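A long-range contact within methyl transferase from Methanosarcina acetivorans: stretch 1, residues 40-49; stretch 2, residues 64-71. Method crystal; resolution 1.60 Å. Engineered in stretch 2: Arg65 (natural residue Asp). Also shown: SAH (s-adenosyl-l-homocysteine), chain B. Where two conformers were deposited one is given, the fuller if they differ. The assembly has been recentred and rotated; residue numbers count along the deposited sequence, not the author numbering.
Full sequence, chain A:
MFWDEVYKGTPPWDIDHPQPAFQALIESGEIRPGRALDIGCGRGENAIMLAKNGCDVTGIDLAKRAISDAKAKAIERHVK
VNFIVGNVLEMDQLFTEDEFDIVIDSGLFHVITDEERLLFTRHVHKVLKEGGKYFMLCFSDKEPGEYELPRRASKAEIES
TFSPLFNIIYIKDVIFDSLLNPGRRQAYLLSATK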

# COMPACT_ATOMS: atom_id res chain seq x y z
N GLY A 40 1.59 1.06 5.43
CA GLY A 40 3.01 0.97 5.10
C GLY A 40 3.40 2.09 4.14
O GLY A 40 4.00 1.83 3.10
N CYS A 41 3.07 3.33 4.51
CA CYS A 41 3.12 4.44 3.58
C CYS A 41 4.54 4.93 3.28
O CYS A 41 4.71 5.74 2.36
CB CYS A 41 2.30 5.60 4.10
SG CYS A 41 2.94 6.27 5.68
N GLY A 42 5.54 4.49 4.03
CA GLY A 42 6.89 4.95 3.74
C GLY A 42 7.00 6.46 3.82
O GLY A 42 6.39 7.10 4.69
N ARG A 43 7.79 7.05 2.92
CA ARG A 43 8.05 8.49 2.91
C ARG A 43 6.97 9.29 2.19
O ARG A 43 7.21 10.45 1.84
CB ARG A 43 9.43 8.77 2.32
CG ARG A 43 10.52 8.52 3.32
CD ARG A 43 11.92 8.61 2.73
NE ARG A 43 12.91 8.67 3.80
CZ ARG A 43 14.08 8.04 3.78
NH1 ARG A 43 14.92 8.17 4.81
NH2 ARG A 43 14.37 7.22 2.77
N GLY A 44 5.80 8.68 1.94
CA GLY A 44 4.56 9.43 1.75
C GLY A 44 4.19 9.90 0.36
O GLY A 44 3.22 10.66 0.23
N GLU A 45 4.88 9.44 -0.70
CA GLU A 45 4.57 9.94 -2.04
C GLU A 45 3.13 9.61 -2.46
O GLU A 45 2.38 10.49 -2.91
CB GLU A 45 5.56 9.40 -3.07
CG GLU A 45 6.95 9.92 -2.88
CD GLU A 45 7.10 11.38 -3.31
OE1 GLU A 45 8.09 12.00 -2.87
OE2 GLU A 45 6.25 11.90 -4.07
N ASN A 46 2.71 8.35 -2.30
CA ASN A 46 1.36 8.00 -2.72
C ASN A 46 0.32 8.69 -1.85
O ASN A 46 -0.73 9.12 -2.34
CB ASN A 46 1.16 6.49 -2.67
CG ASN A 46 1.96 5.76 -3.73
OD1 ASN A 46 2.06 6.23 -4.86
ND2 ASN A 46 2.48 4.58 -3.39
N ALA A 47 0.60 8.81 -0.55
CA ALA A 47 -0.36 9.42 0.37
C ALA A 47 -0.56 10.88 0.03
O ALA A 47 -1.70 11.37 0.01
CB ALA A 47 0.12 9.26 1.81
N ILE A 48 0.53 11.59 -0.26
CA ILE A 48 0.43 13.00 -0.64
C ILE A 48 -0.34 13.14 -1.94
O ILE A 48 -1.15 14.06 -2.11
CB ILE A 48 1.84 13.62 -0.71
CG1 ILE A 48 2.42 13.74 0.70
CG2 ILE A 48 1.78 14.98 -1.39
CD1 ILE A 48 3.91 14.08 0.74
N MET A 49 -0.12 12.23 -2.88
CA MET A 49 -0.84 12.29 -4.14
C MET A 49 -2.35 12.18 -3.91
O MET A 49 -3.14 12.94 -4.49
CB MET A 49 -0.33 11.19 -5.07
CG MET A 49 -0.89 11.28 -6.47
SD MET A 49 -2.39 10.30 -6.55
CE MET A 49 -1.73 8.64 -6.40
N LYS A 64 9.72 5.30 12.19
CA LYS A 64 9.56 6.71 12.54
C LYS A 64 10.30 7.61 11.56
O LYS A 64 9.83 8.71 11.26
CB LYS A 64 10.05 6.98 13.96
CG LYS A 64 9.53 6.02 15.01
CD LYS A 64 10.09 6.37 16.39
CE LYS A 64 11.60 6.46 16.36
NZ LYS A 64 12.25 5.16 16.00
N ARG A 65 11.45 7.16 11.05
CA ARG A 65 12.19 7.97 10.09
C ARG A 65 11.37 8.22 8.83
O ARG A 65 11.32 9.34 8.31
CB ARG A 65 13.52 7.30 9.75
CG ARG A 65 14.23 7.85 8.52
CD ARG A 65 14.74 9.24 8.76
NE ARG A 65 15.61 9.72 7.69
CZ ARG A 65 16.93 9.55 7.66
NH1 ARG A 65 17.54 8.90 8.64
NH2 ARG A 65 17.64 10.03 6.64
N ALA A 66 10.70 7.18 8.31
CA ALA A 66 9.87 7.37 7.13
C ALA A 66 8.72 8.32 7.43
O ALA A 66 8.44 9.24 6.65
CB ALA A 66 9.37 6.01 6.63
N ILE A 67 8.03 8.10 8.55
CA ILE A 67 6.92 8.98 8.94
C ILE A 67 7.41 10.42 9.12
O ILE A 67 6.76 11.37 8.66
CB ILE A 67 6.22 8.43 10.20
CG1 ILE A 67 5.45 7.13 9.87
CG2 ILE A 67 5.30 9.50 10.83
CD1 ILE A 67 4.41 7.27 8.76
N SER A 68 8.57 10.60 9.76
CA SER A 68 9.11 11.95 9.94
C SER A 68 9.41 12.61 8.61
O SER A 68 9.10 13.79 8.40
CB SER A 68 10.37 11.90 10.81
OG SER A 68 10.05 11.50 12.13
N ASP A 69 10.03 11.86 7.68
CA ASP A 69 10.30 12.39 6.35
C ASP A 69 9.01 12.63 5.57
O ASP A 69 8.92 13.60 4.82
CB ASP A 69 11.22 11.44 5.57
CG ASP A 69 12.64 11.43 6.12
OD1 ASP A 69 13.02 12.40 6.81
OD2 ASP A 69 13.36 10.45 5.88
N ALA A 70 8.00 11.76 5.75
CA ALA A 70 6.72 11.94 5.07
C ALA A 70 6.04 13.23 5.54
O ALA A 70 5.52 14.00 4.72
CB ALA A 70 5.80 10.74 5.33
N LYS A 71 6.05 13.46 6.85
CA LYS A 71 5.46 14.67 7.42
C LYS A 71 6.12 15.92 6.85
O LYS A 71 5.43 16.86 6.44
CB LYS A 71 5.58 14.65 8.94
CG LYS A 71 4.69 13.66 9.65
CD LYS A 71 4.96 13.73 11.16
CE LYS A 71 3.90 12.97 11.96
NZ LYS A 71 4.33 12.82 13.37
N SAH B . 4.46 2.35 0.46
CA SAH B . 5.81 2.93 0.49
CB SAH B . 6.78 2.02 1.24
CG SAH B . 6.77 0.58 0.75
SD SAH B . 8.04 -0.46 1.51
C SAH B . 6.35 3.19 -0.92
O SAH B . 5.73 2.78 -1.91
OXT SAH B . 7.42 3.79 -1.06
C5' SAH B . 6.98 -1.24 2.77
C4' SAH B . 6.72 -0.34 3.98
O4' SAH B . 5.90 -1.03 4.90
C3' SAH B . 7.97 0.12 4.73
O3' SAH B . 7.94 1.53 4.81
C2' SAH B . 7.84 -0.56 6.09
O2' SAH B . 8.37 0.18 7.18
C1' SAH B . 6.33 -0.74 6.22
N9 SAH B . 5.89 -1.83 7.09
C8 SAH B . 6.34 -3.13 7.12
N7 SAH B . 5.62 -3.80 8.04
C5 SAH B . 4.70 -2.95 8.57
C6 SAH B . 3.72 -3.11 9.54
N6 SAH B . 3.54 -4.27 10.14
N1 SAH B . 2.94 -2.03 9.87
C2 SAH B . 3.11 -0.81 9.25
N3 SAH B . 4.10 -0.65 8.29
C4 SAH B . 4.86 -1.72 7.96

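At Gly40 the chain serves the ligand rather than the second stretch: Gly40 O accepts a hydrogen bond from SAH N at 2.7 Å, and an ideal CB here would lie 2.7 Å from SAH O4', a clash that, with the positive phi of 65°, suits glycine. Cys41 makes the first apolar contact, its SG 3.6 Å from CD1 of Ile67. The Ile67 CA-to-CB bond points away from stretch 1, but chi1 and chi2, both m, bring the end of the side chain back within reach.

A type II' turn runs from Cys41 to Gly44, closed by a hydrogen bond from Gly44 N to Cys41 O at 3.2 Å. Within it, Gly42 lies against the helix through its backbone, with Gly42 O 3.7 Å from Ala70 CB.

Arg43 buries the most surface of any residue in the contact, 103 Å². Its extended chi2 and chi3, both t, carry the guanidinium to Asp69, where OD2 accepts hydrogen bonds from Arg43 NE (2.8 Å, 145° at the hydrogen) and Arg43 NH1 (3.0 Å, 134°), forming a salt bridge at the guanidinium edge. The engineered Arg65 also bonds Asp69 OD2 through its NE, at 3.0 Å. Asp69 OD2 accepts from both arginines, whose like charges come close: Arg43 NH1 and Arg65 NE are 3.3 Å apart, and as two donors they form no hydrogen bond. The backbones also approach, with the CA atoms of Arg43 and Ala70 4.3 Å apart and Ala70 CA making a CA-H...O contact to Arg43 O (3.6 Å, 140° at the hydrogen).

Gly44, the N-cap residue, has phi 90°; an ideal CB would clash with Ala70 CB at 2.9 Å. In the helix that follows, Ile48, buried and with its CA-to-CB bond toward stretch 2, adds a looser contact, CD1 to Ala70 O at 4.3 Å.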